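Rho guanine nucleotide exchange factor TIAM2 (Mus musculus, PDB 3A8P) activates the small GTPase RAC1 by stimulating its exchange of GDP for GTP, linking extracellular signals such as laminin to the cytoskeleton and neurite growth. Local coordinates at residues K159-Q164 and E178-Q183; F104-Q109 and E113-A118; P21-T24 and K30-L33; A122-F127 and E134-L139; S146-I151 and R197-L202. All coordinates share one frame; numbering follows the deposited sequence.

Along the chain come contact 3, contact 2, contact 4, then contact 5, whose segments enclose contact 1. Contacts 2 and 3 share the antiparallel PH sheet through neighbouring strands 101-105 and 11-26, the contact centres lying about 22 Å apart. Contact 4 carries the chain from the C-terminal PH helix 109-130 into helix 136-165. Contacts 1 and 5 join that helix to helix 171-206, with contact centres about 24 Å apart. Contacts 4 and 5 touch; contacts 1 and 2 have centres about 42 Å apart. The helical hairpin thus packs on the PH domain at one end and extends away at the other, within PHCCEx, the protein- and membrane-binding module of the larger exchange factor.

Contact 1: K159-Q164 and E178-Q183; sequences KMAELQ and ENQIRQ
Ile181 carries this contact, reaching helix 159-164 with both branches of its side chain while Ala161 and Glu162 receive it. Its CG1 stands anti to the carbonyl carbon (chi1 -68°), and the extended second torsion sends CD1 on towards Glu162. The inner part of that branch meets the small methyl of Ala161, with CG1 3.9 Å from Ala161 CB; its end lies 3.7 Å from Glu162 CG and 4.0 Å from Glu162 CA. The other branch, CG2, comes within 4.1 Å of Glu162 OE2. Glu162 therefore contributes chiefly the aliphatic root of its side chain. Its CG is also turned anti to its own carbonyl carbon (chi1 -63°), and the chain runs extended beyond it, crossing Ile181 at about a right angle. The carboxylate at its far end is engaged by Lys158, through a salt bridge from NZ to OE2, so the charged end is paired within its own helix while CG lies against the isoleucine. Gln180 adds a marginal contact beside Ala161. Lys158 and Leu165 also touch Ile181, extending its apolar seat along helix 136-165.

The closest CA pair, Ala161 and Ile181, is separated by 6.6 Å, an approach that the alanine's short side chain permits. The segment axes come within 9.7 Å and run at 163° to one another. This nearly antiparallel pairing, with an isoleucine set against an alanine and the stem of a glutamate, is that of a helical hairpin; residues 178-183 fall in a predicted coiled coil of the CC-Ex region.

Contact 2: F104-Q109 and E113-A118; sequences FQATSQ and ENWVTA
Polar contacts join Gln109 to Glu113 twice, one helical turn apart. The backbone bond from Glu113 N to Gln109 O is 3.0 Å long, the regular i to i+4 link of a helix. Alongside it the side chains form a second bond, Gln109 NE2 to Glu113 OE2, at 2.7 Å and nearly straight (172°). The acceptor uses its anti lone pair and lies almost in the amide plane of Gln109, though the amide and carboxylate planes are 49° apart. Gln109 achieves this by bending at its second torsion (chi2 56°), which folds the amide back towards the next turn. On the helix, Glu113 O accepts from both Thr117 N and Thr117 OG1, which reach it from opposite faces of its plane.

The apolar contact is slighter: Ala106 CB lies 4.4 Å from Trp115 CD1, meeting the indole obliquely.

Ser108 occupies the N-cap position, its OG bonded to Asp111 N, at the turn from strand 101-105 into helix 109-130. That helix is the C-terminal helix of the PH fold; its Trp115 packs on Leu17 of strand 11-26 and Leu51 of strand 50-54, and makes a cation-pi contact with Lys13.

Contact 3: P21-T24 and K30-L33; sequences PLVT and KLEL
With CG1 anti to the backbone N (chi1 177°), Val23 directs its two methyls at different neighbours on strand 30-33. CG1 lies 4.1 Å from Leu31 CB, and CG2, anti to the carbonyl carbon, comes within 4.0 Å of Leu33 CD2. Leu33 holds its own CG anti to the carbonyl carbon, a rotamer that also carries CD2 to within 3.5 Å of Leu22 O. On the other face Thr24 and Glu32 lie side by side, pointing the same way. Thr24 CG2 and Glu32 CG each occupy the crowded position between backbone N and carbonyl carbon, and they meet at 3.9 Å.

Between these two sets of side chains the strands pair as an antiparallel beta hairpin of the PH domain. Thr24 and Glu32 form a hydrogen-bonded pair, Thr24 N to Glu32 O and Glu32 N to Thr24 O, each 3.0 Å. Val23 and Leu33 form the adjoining non-hydrogen-bonded pair, where Leu33 CA approaches Leu22 O at 3.4 Å in a CA-H...O contact. The N-to-C directions of the two segments are 156° apart. At Leu22 and Val23 the strand carries a classic beta bulge, both residues facing Val101 on strand 101-105.

The hydroxyl of Thr24 is hydrogen-bonded to Asp100. Leu31 and Leu33 lie against Leu231 of helix 222-231, and Leu31 also touches Ala241 and Leu242 of helix 236-245.

Contact 4: A122-F127 and E134-L139; sequences ACASLF and EDTVRL
Phe127 and Leu139 form the larger of the two contacts between these segments. One methyl of the leucine does the touching: Leu139 CD2 sits 3.8 Å from Phe127 CD2 and equally close to Phe127 CE2, meeting the ring obliquely. Leu139 CG follows at 3.9 Å from Phe127 CE2, so the branch point as well as the methyl touches the ring. The second contact is made by Thr136, whose CG2 lies 3.9 Å from Ala124 CB and 3.5 Å from Ala124 O. The threonine thus presents its methyl, and not its hydroxyl, to the preceding helix.

Torsions account for both approaches. Phe127 CG is anti to the backbone N (chi1 -178°), which brings the ring round to the leucine although its CB does not point there. In Thr136 a chi1 of -47° sets OG1 beside the backbone N and puts CG2 anti to it.

The contact closes the short connection between the C-terminal helix of the PH domain, 109-130, and helix 136-165. Asp135 centres an inverse gamma turn and stands at the N-cap of the second helix, where its OD1 accepts a weak, 3.4 Å bond from Arg138 N. Thr136 and Leu139 follow in the first turn, on the side facing helix 109-130.

Farther out, Ala128 touches both Thr136 and Leu139, and His131 meets the Phe127 ring while its ND1 bonds to Phe127 O. Phe127 also packs on Leu140 and Gln143, and on Met198 of helix 171-206; Ala124 lies against Tyr201 of that helix.

Contact 5: S146-I151 and R197-L202; sequences SLLQKI and RMRCYL
Leu147 and Met198 make the buried part of this contact, and Leu148 with Arg199 the more exposed part beside it; the four residues bury similar amounts of surface here. Leu147 reaches out with one methyl, CD1, which lies 3.9 Å from Met198 CG. The side chains cross at about a right angle, the leucine methyl meeting CG, the first methylene beyond CB of the methionine. Met198 is bent at both its second and third torsions (chi2 -67°, chi3 91°), which swings its end towards Arg197. There CE stands 4.0 Å above the guanidinium plane, over its centre. The guanidinium is held by a bond from Arg197 NH1 to Tyr201 OH, 3.3 Å, with the hydroxyl at the guanidinium edge and in plane, and by a salt bridge from the same nitrogen to Asp76.

The outer pair is looser. Leu148 CD1 comes to 4.3 Å from Arg199 NH2, approaching the guanidinium obliquely, and the extended arginine chain spans the gap.

The nearest CA atoms, those of Leu147 and Met198, are 9.6 Å apart, so long side chains bridge the two long helices of the CC-Ex helical hairpin near the PH domain. Phe191 of helix 171-206 also touches Leu147. Met198 packs in turn on Phe127 of helix 109-130 and on Leu140 and Thr144 of helix 136-165, placing it where the three helices converge.

Contact 1: K159-Q164 and E178-Q183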
# COMPACT_ATOMS: atom_id res chain seq x y z
N LYS A 159 10.11 3.97 -23.52
CA LYS A 159 11.23 4.61 -24.19
C LYS A 159 10.95 4.70 -25.69
O LYS A 159 11.29 5.69 -26.32
CB LYS A 159 12.53 3.85 -23.95
CG LYS A 159 13.06 4.03 -22.54
CD LYS A 159 14.45 3.42 -22.39
CE LYS A 159 14.92 3.52 -20.95
NZ LYS A 159 14.89 4.94 -20.47
N MET A 160 10.34 3.67 -26.25
CA MET A 160 10.04 3.69 -27.68
C MET A 160 9.07 4.83 -27.99
O MET A 160 9.28 5.58 -28.94
CB MET A 160 9.42 2.36 -28.13
CG MET A 160 9.07 2.32 -29.62
SD MET A 160 10.50 2.03 -30.71
CE MET A 160 11.49 3.41 -30.41
N ALA A 161 8.02 4.96 -27.19
CA ALA A 161 7.03 6.01 -27.38
C ALA A 161 7.70 7.38 -27.32
O ALA A 161 7.43 8.25 -28.14
CB ALA A 161 5.93 5.91 -26.32
N GLU A 162 8.58 7.56 -26.34
CA GLU A 162 9.30 8.82 -26.18
C GLU A 162 10.15 9.11 -27.43
O GLU A 162 10.19 10.24 -27.91
CB GLU A 162 10.17 8.76 -24.92
CG GLU A 162 9.35 8.62 -23.65
CD GLU A 162 10.19 8.38 -22.42
OE1 GLU A 162 11.21 7.68 -22.52
OE2 GLU A 162 9.82 8.87 -21.33
N LEU A 163 10.82 8.08 -27.95
CA LEU A 163 11.63 8.26 -29.15
C LEU A 163 10.74 8.71 -30.31
O LEU A 163 11.12 9.59 -31.08
CB LEU A 163 12.35 6.95 -29.53
CG LEU A 163 13.32 7.01 -30.72
CD1 LEU A 163 14.48 7.96 -30.41
CD2 LEU A 163 13.86 5.61 -31.03
N GLN A 164 9.55 8.12 -30.43
CA GLN A 164 8.63 8.51 -31.49
C GLN A 164 8.15 9.96 -31.29
O GLN A 164 7.98 10.70 -32.25
CB GLN A 164 7.41 7.58 -31.53
CG GLN A 164 7.74 6.10 -31.63
CD GLN A 164 8.77 5.80 -32.69
OE1 GLN A 164 8.59 6.09 -33.88
NE2 GLN A 164 9.88 5.20 -32.27
N GLU A 178 1.91 11.90 -25.52
CA GLU A 178 2.26 12.19 -24.14
C GLU A 178 1.28 11.49 -23.21
O GLU A 178 1.67 10.94 -22.18
CB GLU A 178 2.25 13.70 -23.88
CG GLU A 178 3.15 14.48 -24.81
CD GLU A 178 3.25 15.95 -24.45
OE1 GLU A 178 2.19 16.59 -24.28
OE2 GLU A 178 4.39 16.45 -24.34
N ASN A 179 -0.00 11.51 -23.59
CA ASN A 179 -1.05 10.85 -22.81
C ASN A 179 -0.70 9.38 -22.68
O ASN A 179 -0.87 8.78 -21.62
CB ASN A 179 -2.40 11.00 -23.51
CG ASN A 179 -2.91 12.43 -23.52
OD1 ASN A 179 -3.77 12.78 -24.33
ND2 ASN A 179 -2.39 13.25 -22.62
N GLN A 180 -0.23 8.80 -23.78
CA GLN A 180 0.15 7.40 -23.82
C GLN A 180 1.35 7.16 -22.90
O GLN A 180 1.38 6.21 -22.12
CB GLN A 180 0.50 7.01 -25.26
CG GLN A 180 0.61 5.52 -25.49
CD GLN A 180 1.07 5.19 -26.90
OE1 GLN A 180 0.51 5.68 -27.89
NE2 GLN A 180 2.09 4.35 -27.00
N ILE A 181 2.35 8.03 -23.00
CA ILE A 181 3.54 7.93 -22.18
C ILE A 181 3.16 7.96 -20.70
O ILE A 181 3.69 7.19 -19.89
CB ILE A 181 4.54 9.08 -22.51
CG1 ILE A 181 5.11 8.87 -23.92
CG2 ILE A 181 5.68 9.10 -21.50
CD1 ILE A 181 5.97 10.03 -24.41
N ARG A 182 2.22 8.84 -20.34
CA ARG A 182 1.79 8.92 -18.95
C ARG A 182 1.13 7.63 -18.48
O ARG A 182 1.27 7.24 -17.32
CB ARG A 182 0.80 10.07 -18.73
CG ARG A 182 1.36 11.45 -19.00
CD ARG A 182 0.50 12.51 -18.34
NE ARG A 182 0.81 13.85 -18.83
CZ ARG A 182 0.31 14.37 -19.95
NH1 ARG A 182 -0.54 13.67 -20.69
NH2 ARG A 182 0.67 15.59 -20.33
N GLN A 183 0.40 6.97 -19.37
CA GLN A 183 -0.25 5.73 -19.01
C GLN A 183 0.82 4.68 -18.74
O GLN A 183 0.75 3.95 -17.75
CB GLN A 183 -1.21 5.26 -20.11
CG GLN A 183 -2.05 4.04 -19.71
CD GLN A 183 -2.90 4.31 -18.47
OE1 GLN A 183 -3.80 5.14 -18.49
NE2 GLN A 183 -2.59 3.61 -17.37

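Contact 2: F104-Q109 and E113-A118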
# COMPACT_ATOMS: atom_id res chain seq x y z
N PHE A 104 -1.39 3.46 13.32
CA PHE A 104 -1.62 2.62 14.49
C PHE A 104 -0.40 2.73 15.39
O PHE A 104 0.71 2.97 14.92
CB PHE A 104 -1.77 1.15 14.09
CG PHE A 104 -3.04 0.82 13.36
CD1 PHE A 104 -4.22 0.58 14.06
CD2 PHE A 104 -3.05 0.72 11.97
CE1 PHE A 104 -5.39 0.25 13.40
CE2 PHE A 104 -4.22 0.39 11.29
CZ PHE A 104 -5.39 0.15 12.00
N GLN A 105 -0.59 2.56 16.69
CA GLN A 105 0.53 2.57 17.61
C GLN A 105 0.43 1.31 18.45
O GLN A 105 -0.52 1.15 19.22
CB GLN A 105 0.52 3.79 18.52
CG GLN A 105 1.56 3.66 19.64
CD GLN A 105 1.63 4.88 20.55
OE1 GLN A 105 0.62 5.51 20.83
NE2 GLN A 105 2.83 5.19 21.04
N ALA A 106 1.39 0.42 18.28
CA ALA A 106 1.43 -0.83 19.01
C ALA A 106 1.91 -0.56 20.43
O ALA A 106 2.15 0.59 20.79
CB ALA A 106 2.35 -1.81 18.32
N THR A 107 2.06 -1.61 21.23
CA THR A 107 2.49 -1.45 22.62
C THR A 107 3.99 -1.62 22.78
O THR A 107 4.54 -1.35 23.85
CB THR A 107 1.79 -2.46 23.54
OG1 THR A 107 2.24 -3.78 23.23
CG2 THR A 107 0.28 -2.40 23.34
N SER A 108 4.66 -2.06 21.73
CA SER A 108 6.11 -2.27 21.76
C SER A 108 6.59 -2.57 20.35
O SER A 108 5.77 -2.76 19.45
CB SER A 108 6.45 -3.46 22.66
OG SER A 108 6.02 -4.68 22.07
N GLN A 109 7.91 -2.61 20.16
CA GLN A 109 8.47 -2.90 18.85
C GLN A 109 8.09 -4.32 18.46
O GLN A 109 7.74 -4.58 17.31
CB GLN A 109 10.00 -2.75 18.87
CG GLN A 109 10.72 -3.22 17.59
CD GLN A 109 10.23 -2.53 16.31
OE1 GLN A 109 9.91 -1.34 16.31
NE2 GLN A 109 10.19 -3.28 15.21
N GLU A 113 5.84 -5.58 15.21
CA GLU A 113 6.26 -6.60 14.26
C GLU A 113 5.24 -7.72 14.16
O GLU A 113 4.99 -8.25 13.08
CB GLU A 113 7.62 -7.18 14.64
CG GLU A 113 8.78 -6.22 14.42
CD GLU A 113 10.05 -6.71 15.07
OE1 GLU A 113 10.28 -7.94 15.09
OE2 GLU A 113 10.83 -5.86 15.55
N ASN A 114 4.65 -8.08 15.29
CA ASN A 114 3.65 -9.14 15.29
C ASN A 114 2.41 -8.73 14.49
O ASN A 114 1.83 -9.55 13.78
CB ASN A 114 3.26 -9.52 16.72
CG ASN A 114 4.37 -10.26 17.46
OD1 ASN A 114 5.24 -10.86 16.83
ND2 ASN A 114 4.34 -10.23 18.78
N TRP A 115 2.02 -7.46 14.61
CA TRP A 115 0.85 -6.93 13.89
C TRP A 115 1.11 -6.89 12.39
O TRP A 115 0.26 -7.29 11.58
CB TRP A 115 0.51 -5.52 14.37
CG TRP A 115 -0.42 -5.50 15.55
CD1 TRP A 115 -0.11 -5.17 16.83
CD2 TRP A 115 -1.81 -5.84 15.55
NE1 TRP A 115 -1.23 -5.28 17.64
CE2 TRP A 115 -2.29 -5.69 16.87
CE3 TRP A 115 -2.71 -6.26 14.55
CZ2 TRP A 115 -3.62 -5.94 17.23
CZ3 TRP A 115 -4.04 -6.51 14.91
CH2 TRP A 115 -4.48 -6.35 16.24
N VAL A 116 2.28 -6.38 12.01
CA VAL A 116 2.65 -6.29 10.61
C VAL A 116 2.66 -7.69 10.00
O VAL A 116 2.11 -7.90 8.93
CB VAL A 116 4.05 -5.64 10.44
CG1 VAL A 116 4.55 -5.84 9.00
CG2 VAL A 116 3.96 -4.17 10.75
N THR A 117 3.28 -8.64 10.70
CA THR A 117 3.36 -10.01 10.22
C THR A 117 1.96 -10.61 10.07
O THR A 117 1.64 -11.24 9.05
CB THR A 117 4.18 -10.89 11.19
OG1 THR A 117 5.53 -10.41 11.24
CG2 THR A 117 4.18 -12.36 10.74
N ALA A 118 1.12 -10.39 11.08
CA ALA A 118 -0.24 -10.90 11.08
C ALA A 118 -1.08 -10.36 9.91
O ALA A 118 -1.69 -11.13 9.18
CB ALA A 118 -0.93 -10.55 12.43

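Contact 3: P21-T24 and K30-L33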
# COMPACT_ATOMS: atom_id res chain seq x y z
N PRO A 21 -6.89 7.87 11.63
CA PRO A 21 -7.02 7.90 10.17
C PRO A 21 -6.13 9.04 9.67
O PRO A 21 -6.07 10.10 10.31
CB PRO A 21 -8.51 8.16 9.96
CG PRO A 21 -8.86 9.00 11.15
CD PRO A 21 -8.14 8.30 12.27
N LEU A 22 -5.45 8.83 8.55
CA LEU A 22 -4.54 9.85 8.02
C LEU A 22 -4.89 10.41 6.65
O LEU A 22 -4.89 11.62 6.44
CB LEU A 22 -3.12 9.28 7.99
CG LEU A 22 -2.00 10.22 7.53
CD1 LEU A 22 -1.92 11.42 8.46
CD2 LEU A 22 -0.67 9.47 7.51
N VAL A 23 -5.18 9.53 5.70
CA VAL A 23 -5.51 9.94 4.35
C VAL A 23 -6.74 9.22 3.85
O VAL A 23 -6.98 8.06 4.19
CB VAL A 23 -4.34 9.63 3.38
CG1 VAL A 23 -4.73 10.02 1.95
CG2 VAL A 23 -3.08 10.39 3.80
N THR A 24 -7.54 9.91 3.03
CA THR A 24 -8.74 9.31 2.46
C THR A 24 -8.94 9.79 1.02
O THR A 24 -8.46 10.86 0.64
CB THR A 24 -9.99 9.66 3.28
OG1 THR A 24 -11.11 8.94 2.75
CG2 THR A 24 -10.29 11.16 3.22
N LYS A 30 -9.44 12.37 -5.53
CA LYS A 30 -8.20 13.00 -5.11
C LYS A 30 -7.96 12.72 -3.63
O LYS A 30 -8.89 12.73 -2.82
CB LYS A 30 -8.24 14.51 -5.36
CG LYS A 30 -9.10 15.32 -4.40
CD LYS A 30 -10.57 14.97 -4.52
CE LYS A 30 -11.42 15.86 -3.63
NZ LYS A 30 -11.32 17.29 -4.02
N LEU A 31 -6.71 12.46 -3.27
CA LEU A 31 -6.36 12.17 -1.89
C LEU A 31 -6.37 13.44 -1.05
O LEU A 31 -6.06 14.52 -1.54
CB LEU A 31 -4.96 11.54 -1.82
CG LEU A 31 -4.71 10.23 -2.55
CD1 LEU A 31 -3.24 9.84 -2.40
CD2 LEU A 31 -5.61 9.14 -1.97
N GLU A 32 -6.72 13.30 0.22
CA GLU A 32 -6.72 14.45 1.12
C GLU A 32 -6.51 13.98 2.55
O GLU A 32 -6.90 12.88 2.92
CB GLU A 32 -8.03 15.23 1.02
CG GLU A 32 -9.18 14.65 1.82
CD GLU A 32 -10.36 15.60 1.93
OE1 GLU A 32 -11.37 15.23 2.56
OE2 GLU A 32 -10.28 16.73 1.37
N LEU A 33 -5.89 14.82 3.36
CA LEU A 33 -5.66 14.48 4.76
C LEU A 33 -7.01 14.49 5.47
O LEU A 33 -7.82 15.38 5.25
CB LEU A 33 -4.74 15.50 5.42
CG LEU A 33 -3.28 15.48 4.96
CD1 LEU A 33 -2.51 16.59 5.65
CD2 LEU A 33 -2.67 14.13 5.28

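Contact 4: A122-F127 and E134-L139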
# COMPACT_ATOMS: atom_id res chain seq x y z
N ALA A 122 -2.39 -12.56 6.66
CA ALA A 122 -3.81 -12.71 6.36
C ALA A 122 -4.04 -12.33 4.90
O ALA A 122 -4.70 -13.06 4.15
CB ALA A 122 -4.63 -11.81 7.27
N CYS A 123 -3.48 -11.19 4.49
CA CYS A 123 -3.59 -10.70 3.12
C CYS A 123 -3.01 -11.67 2.10
O CYS A 123 -3.60 -11.88 1.04
CB CYS A 123 -2.87 -9.35 2.97
SG CYS A 123 -3.65 -8.01 3.87
N ALA A 124 -1.84 -12.23 2.40
CA ALA A 124 -1.21 -13.17 1.48
C ALA A 124 -2.13 -14.38 1.35
O ALA A 124 -2.30 -14.96 0.28
CB ALA A 124 0.15 -13.61 2.01
N SER A 125 -2.74 -14.74 2.48
CA SER A 125 -3.64 -15.88 2.52
C SER A 125 -4.85 -15.65 1.61
O SER A 125 -5.16 -16.48 0.77
CB SER A 125 -4.10 -16.10 3.97
OG SER A 125 -4.98 -17.20 4.05
N LEU A 126 -5.52 -14.51 1.78
CA LEU A 126 -6.68 -14.18 0.97
C LEU A 126 -6.28 -14.11 -0.51
O LEU A 126 -6.99 -14.62 -1.39
CB LEU A 126 -7.28 -12.84 1.41
CG LEU A 126 -8.58 -12.42 0.73
CD1 LEU A 126 -9.64 -13.49 0.94
CD2 LEU A 126 -9.06 -11.08 1.29
N PHE A 127 -5.13 -13.49 -0.76
CA PHE A 127 -4.61 -13.36 -2.12
C PHE A 127 -4.49 -14.74 -2.78
O PHE A 127 -4.95 -14.94 -3.90
CB PHE A 127 -3.24 -12.68 -2.07
CG PHE A 127 -2.63 -12.45 -3.43
CD1 PHE A 127 -3.09 -11.42 -4.24
CD2 PHE A 127 -1.59 -13.25 -3.88
CE1 PHE A 127 -2.52 -11.20 -5.50
CE2 PHE A 127 -1.01 -13.04 -5.14
CZ PHE A 127 -1.48 -12.01 -5.94
N GLU A 134 -2.93 -23.08 -3.00
CA GLU A 134 -2.71 -23.40 -1.59
C GLU A 134 -1.26 -23.16 -1.20
O GLU A 134 -0.94 -23.00 -0.03
CB GLU A 134 -3.13 -24.84 -1.30
CG GLU A 134 -4.64 -25.02 -1.24
CD GLU A 134 -5.07 -26.45 -0.97
OE1 GLU A 134 -4.51 -27.07 -0.04
OE2 GLU A 134 -5.97 -26.94 -1.68
N ASP A 135 -0.38 -23.15 -2.20
CA ASP A 135 1.04 -22.90 -1.97
C ASP A 135 1.25 -21.38 -2.13
O ASP A 135 1.65 -20.91 -3.19
CB ASP A 135 1.88 -23.65 -3.01
CG ASP A 135 3.36 -23.66 -2.67
OD1 ASP A 135 3.80 -22.83 -1.84
OD2 ASP A 135 4.09 -24.48 -3.24
N THR A 136 0.95 -20.64 -1.07
CA THR A 136 1.05 -19.18 -1.07
C THR A 136 2.42 -18.64 -1.49
O THR A 136 2.50 -17.76 -2.35
CB THR A 136 0.71 -18.62 0.32
OG1 THR A 136 -0.50 -19.23 0.79
CG2 THR A 136 0.51 -17.10 0.26
N VAL A 137 3.48 -19.16 -0.89
CA VAL A 137 4.83 -18.71 -1.20
C VAL A 137 5.17 -18.83 -2.68
O VAL A 137 5.78 -17.93 -3.26
CB VAL A 137 5.87 -19.50 -0.37
CG1 VAL A 137 7.28 -19.24 -0.89
CG2 VAL A 137 5.75 -19.11 1.10
N ARG A 138 4.77 -19.94 -3.30
CA ARG A 138 5.04 -20.16 -4.72
C ARG A 138 4.26 -19.18 -5.58
O ARG A 138 4.77 -18.71 -6.60
CB ARG A 138 4.65 -21.59 -5.11
CG ARG A 138 5.00 -21.95 -6.54
CD ARG A 138 4.46 -23.33 -6.88
NE ARG A 138 4.93 -23.81 -8.18
CZ ARG A 138 4.53 -24.95 -8.75
NH1 ARG A 138 3.66 -25.73 -8.13
NH2 ARG A 138 5.02 -25.30 -9.93
N LEU A 139 3.03 -18.88 -5.19
CA LEU A 139 2.21 -17.94 -5.94
C LEU A 139 2.86 -16.55 -5.87
O LEU A 139 2.98 -15.85 -6.87
CB LEU A 139 0.79 -17.89 -5.37
CG LEU A 139 -0.10 -16.73 -5.85
CD1 LEU A 139 -0.29 -16.81 -7.36
CD2 LEU A 139 -1.44 -16.78 -5.14

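Contact 5: S146-I151 and R197-L202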
# COMPACT_ATOMS: atom_id res chain seq x y z
N SER A 146 6.71 -12.34 -12.62
CA SER A 146 5.84 -11.79 -13.64
C SER A 146 5.87 -10.26 -13.64
O SER A 146 6.03 -9.64 -14.69
CB SER A 146 4.41 -12.29 -13.44
OG SER A 146 3.53 -11.70 -14.38
N LEU A 147 5.72 -9.66 -12.47
CA LEU A 147 5.74 -8.21 -12.36
C LEU A 147 7.07 -7.67 -12.87
O LEU A 147 7.11 -6.64 -13.54
CB LEU A 147 5.50 -7.77 -10.91
CG LEU A 147 4.06 -7.96 -10.41
CD1 LEU A 147 4.01 -7.91 -8.88
CD2 LEU A 147 3.17 -6.88 -11.03
N LEU A 148 8.15 -8.37 -12.56
CA LEU A 148 9.46 -7.93 -13.02
C LEU A 148 9.58 -7.93 -14.54
O LEU A 148 10.24 -7.06 -15.12
CB LEU A 148 10.56 -8.81 -12.40
CG LEU A 148 10.87 -8.45 -10.94
CD1 LEU A 148 11.74 -9.53 -10.31
CD2 LEU A 148 11.58 -7.10 -10.89
N GLN A 149 8.95 -8.90 -15.20
CA GLN A 149 8.99 -8.96 -16.65
C GLN A 149 8.14 -7.84 -17.23
O GLN A 149 8.54 -7.20 -18.19
CB GLN A 149 8.51 -10.32 -17.18
CG GLN A 149 9.44 -11.47 -16.82
CD GLN A 149 9.19 -12.72 -17.66
OE1 GLN A 149 8.08 -13.25 -17.70
NE2 GLN A 149 10.24 -13.19 -18.34
N LYS A 150 6.98 -7.60 -16.64
CA LYS A 150 6.09 -6.54 -17.11
C LYS A 150 6.75 -5.16 -16.98
O LYS A 150 6.53 -4.28 -17.80
CB LYS A 150 4.78 -6.56 -16.32
CG LYS A 150 3.95 -7.80 -16.57
CD LYS A 150 2.63 -7.71 -15.85
CE LYS A 150 1.76 -8.90 -16.15
NZ LYS A 150 0.43 -8.72 -15.52
N ILE A 151 7.54 -4.99 -15.94
CA ILE A 151 8.23 -3.73 -15.72
C ILE A 151 9.26 -3.54 -16.83
O ILE A 151 9.40 -2.45 -17.38
CB ILE A 151 8.91 -3.71 -14.34
CG1 ILE A 151 7.85 -3.50 -13.25
CG2 ILE A 151 10.00 -2.64 -14.29
CD1 ILE A 151 8.34 -3.77 -11.84
N ARG A 197 4.47 -4.93 -2.60
CA ARG A 197 3.44 -5.57 -1.79
C ARG A 197 3.70 -7.08 -1.74
O ARG A 197 3.65 -7.69 -0.67
CB ARG A 197 2.05 -5.28 -2.38
CG ARG A 197 0.88 -5.76 -1.53
CD ARG A 197 -0.40 -5.04 -1.95
NE ARG A 197 -0.82 -5.38 -3.32
CZ ARG A 197 -1.66 -6.36 -3.62
NH1 ARG A 197 -2.19 -7.12 -2.67
NH2 ARG A 197 -1.98 -6.60 -4.89
N MET A 198 3.99 -7.67 -2.90
CA MET A 198 4.27 -9.11 -2.95
C MET A 198 5.48 -9.47 -2.09
O MET A 198 5.48 -10.50 -1.40
CB MET A 198 4.53 -9.57 -4.40
CG MET A 198 3.33 -9.45 -5.32
SD MET A 198 1.97 -10.56 -4.92
CE MET A 198 0.97 -9.53 -3.81
N ARG A 199 6.51 -8.63 -2.11
CA ARG A 199 7.69 -8.90 -1.31
C ARG A 199 7.40 -8.76 0.18
O ARG A 199 7.98 -9.47 1.00
CB ARG A 199 8.83 -7.97 -1.72
CG ARG A 199 9.51 -8.44 -2.99
CD ARG A 199 10.39 -7.37 -3.59
NE ARG A 199 11.18 -7.89 -4.70
CZ ARG A 199 11.82 -7.12 -5.57
NH1 ARG A 199 11.75 -5.79 -5.45
NH2 ARG A 199 12.53 -7.66 -6.55
N CYS A 200 6.49 -7.84 0.53
CA CYS A 200 6.11 -7.66 1.93
C CYS A 200 5.45 -8.94 2.42
O CYS A 200 5.74 -9.42 3.51
CB CYS A 200 5.13 -6.49 2.09
SG CYS A 200 5.84 -4.83 1.96
N TYR A 201 4.54 -9.48 1.61
CA TYR A 201 3.85 -10.71 1.99
C TYR A 201 4.86 -11.85 2.15
O TYR A 201 4.87 -12.55 3.16
CB TYR A 201 2.78 -11.09 0.95
CG TYR A 201 1.62 -10.10 0.84
CD1 TYR A 201 1.57 -8.96 1.66
CD2 TYR A 201 0.60 -10.29 -0.09
CE1 TYR A 201 0.52 -8.04 1.55
CE2 TYR A 201 -0.46 -9.37 -0.20
CZ TYR A 201 -0.49 -8.25 0.62
OH TYR A 201 -1.52 -7.35 0.52
N LEU A 202 5.74 -12.02 1.16
CA LEU A 202 6.75 -13.06 1.23
C LEU A 202 7.64 -12.93 2.46
O LEU A 202 7.93 -13.91 3.14
CB LEU A 202 7.63 -13.04 -0.02
CG LEU A 202 7.12 -13.82 -1.23
CD1 LEU A 202 7.85 -13.37 -2.50
CD2 LEU A 202 7.32 -15.33 -0.99